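Local coordinates for NMB1025 protein (Neisseria meningitidis serogroup B, PDB 3KJK) that is a YjgF/RutC-family protein that may, like some members of the family, act on reactive enamine or imine metabolites, at the interface of chains A and B. Numbering follows the deposited sequence. Chains: chain A/B, NMB1025 protein.

The interface of chains A and B. Residues chain A 20-21, 24, 31-33; chain B 98-100.
A:Ser21 and A:Ser33 hold B:Pro98 and B:Arg100, where chain B enters strand 99-104, at a subunit interface of the YjgF/RutC (endoribonuclease L-PSP) family. Three copies make up the deposited assembly, in keeping with the trimers typical of this family, whose ligand clefts lie between subunits. B:Arg100 appears to match the conserved cleft arginine that binds the ligand carboxylate in RidA-type members; its role here is inferred.

Hydrogen bonds to the backbone of chain B carry the contact. The backbone N of A:Ser21 donates to the carbonyl O of B:Pro98 at 2.8 Å. This bond is nearly straight, 169° at the hydrogen, but the donor stands above the carbonyl plane. The backbone N of B:Arg100 donates to the hydroxyl OG of A:Ser33 at 2.7 Å. That hydroxyl in turn donates to the carbonyl O of A:Ser21 at 2.8 Å within chain A. OG thus accepts from one chain and donates to its own, and the second bond should fix its rotation. It lies anti to the carbonyl carbon of A:Ser33, chi1 -86°, which turns it towards both partners. Its approach to the B:Arg100 carbonyl O is at most a weak bond.

Van der Waals packing flanks these bonds. The methyl CB of B:Ala99 points at the chain A backbone, 4.0 Å from CA of A:Ser33. Branch CG1 of A:Val24 lies by the B:Pro98-B:Ala99 peptide, 3.5 Å from the B:Ala99 N. A:Tyr20 touches through its CB, 3.8 Å from CB of B:Arg100.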
loop_
_atom_site.group_PDB
_atom_site.type_symbol
_atom_site.label_atom_id
_atom_site.label_comp_id
_atom_site.label_asym_id
_atom_site.label_seq_id
_atom_site.Cartn_x
_atom_site.Cartn_y
_atom_site.Cartn_z
ATOM N N TYR A 20 -8.859 9.965 11.122
ATOM C CA TYR A 20 -8.952 9.233 9.861
ATOM C C TYR A 20 -10.404 9.022 9.452
ATOM O O TYR A 20 -11.319 9.221 10.256
ATOM C CB TYR A 20 -8.281 7.869 10.009
ATOM C CG TYR A 20 -8.992 6.958 10.977
ATOM C CD1 TYR A 20 -10.024 6.126 10.545
ATOM C CD2 TYR A 20 -8.640 6.927 12.328
ATOM C CE1 TYR A 20 -10.695 5.286 11.433
ATOM C CE2 TYR A 20 -9.304 6.091 13.224
ATOM C CZ TYR A 20 -10.332 5.275 12.771
ATOM O OH TYR A 20 -10.997 4.440 13.642
ATOM N N SER A 21 -10.610 8.604 8.208
ATOM C CA SER A 21 -11.929 8.140 7.770
ATOM C C SER A 21 -11.888 6.639 7.485
ATOM O O SER A 21 -10.908 6.137 6.928
ATOM C CB SER A 21 -12.404 8.917 6.539
ATOM O OG SER A 21 -12.644 10.272 6.864
ATOM N N VAL A 24 -12.756 6.304 2.181
ATOM C CA VAL A 24 -12.911 7.466 1.314
ATOM C C VAL A 24 -13.033 7.006 -0.131
ATOM O O VAL A 24 -12.430 6.010 -0.527
ATOM C CB VAL A 24 -11.818 8.566 1.517
ATOM C CG1 VAL A 24 -11.226 8.525 2.923
ATOM C CG2 VAL A 24 -10.748 8.493 0.478
ATOM N N PHE A 31 -11.003 3.602 -0.895
ATOM C CA PHE A 31 -9.882 3.285 -0.015
ATOM C C PHE A 31 -10.364 3.123 1.414
ATOM O O PHE A 31 -10.934 4.057 1.981
ATOM C CB PHE A 31 -8.822 4.388 -0.074
ATOM C CG PHE A 31 -8.125 4.479 -1.396
ATOM C CD1 PHE A 31 -6.865 3.907 -1.572
ATOM C CD2 PHE A 31 -8.736 5.108 -2.476
ATOM C CE1 PHE A 31 -6.215 3.980 -2.802
ATOM C CE2 PHE A 31 -8.104 5.181 -3.703
ATOM C CZ PHE A 31 -6.836 4.616 -3.869
ATOM N N LEU A 32 -10.134 1.944 1.996
ATOM C CA LEU A 32 -10.485 1.719 3.387
ATOM C C LEU A 32 -9.272 1.908 4.274
ATOM O O LEU A 32 -8.152 1.548 3.899
ATOM C CB LEU A 32 -11.037 0.309 3.623
ATOM C CG LEU A 32 -12.235 -0.280 2.881
ATOM C CD1 LEU A 32 -12.653 -1.548 3.624
ATOM C CD2 LEU A 32 -13.402 0.692 2.772
ATOM N N SER A 33 -9.498 2.452 5.463
ATOM C CA SER A 33 -8.473 2.425 6.490
ATOM C C SER A 33 -8.149 0.979 6.792
ATOM O O SER A 33 -8.963 0.093 6.527
ATOM C CB SER A 33 -8.967 3.105 7.766
ATOM O OG SER A 33 -8.749 4.496 7.693
ATOM N N PRO B 98 -8.129 11.319 5.789
ATOM C CA PRO B 98 -8.040 10.239 4.797
ATOM C C PRO B 98 -8.202 8.864 5.418
ATOM O O PRO B 98 -8.263 8.748 6.642
ATOM C CB PRO B 98 -6.618 10.382 4.265
ATOM C CG PRO B 98 -5.831 10.883 5.453
ATOM C CD PRO B 98 -6.795 11.752 6.257
ATOM N N ALA B 99 -8.275 7.833 4.578
ATOM C CA ALA B 99 -8.129 6.468 5.054
ATOM C C ALA B 99 -6.703 6.319 5.571
ATOM O O ALA B 99 -5.776 6.947 5.048
ATOM C CB ALA B 99 -8.398 5.485 3.943
ATOM N N ARG B 100 -6.522 5.505 6.604
ATOM C CA ARG B 100 -5.217 5.405 7.247
ATOM C C ARG B 100 -4.906 4.014 7.752
ATOM O O ARG B 100 -5.787 3.294 8.218
ATOM C CB ARG B 100 -5.121 6.389 8.412
ATOM C CG ARG B 100 -3.695 6.710 8.829
ATOM C CD ARG B 100 -3.647 7.610 10.054
ATOM N NE ARG B 100 -3.545 6.843 11.291
ATOM C CZ ARG B 100 -3.006 7.294 12.421
ATOM N NH1 ARG B 100 -2.500 8.523 12.494
ATOM N NH2 ARG B 100 -2.966 6.506 13.485
#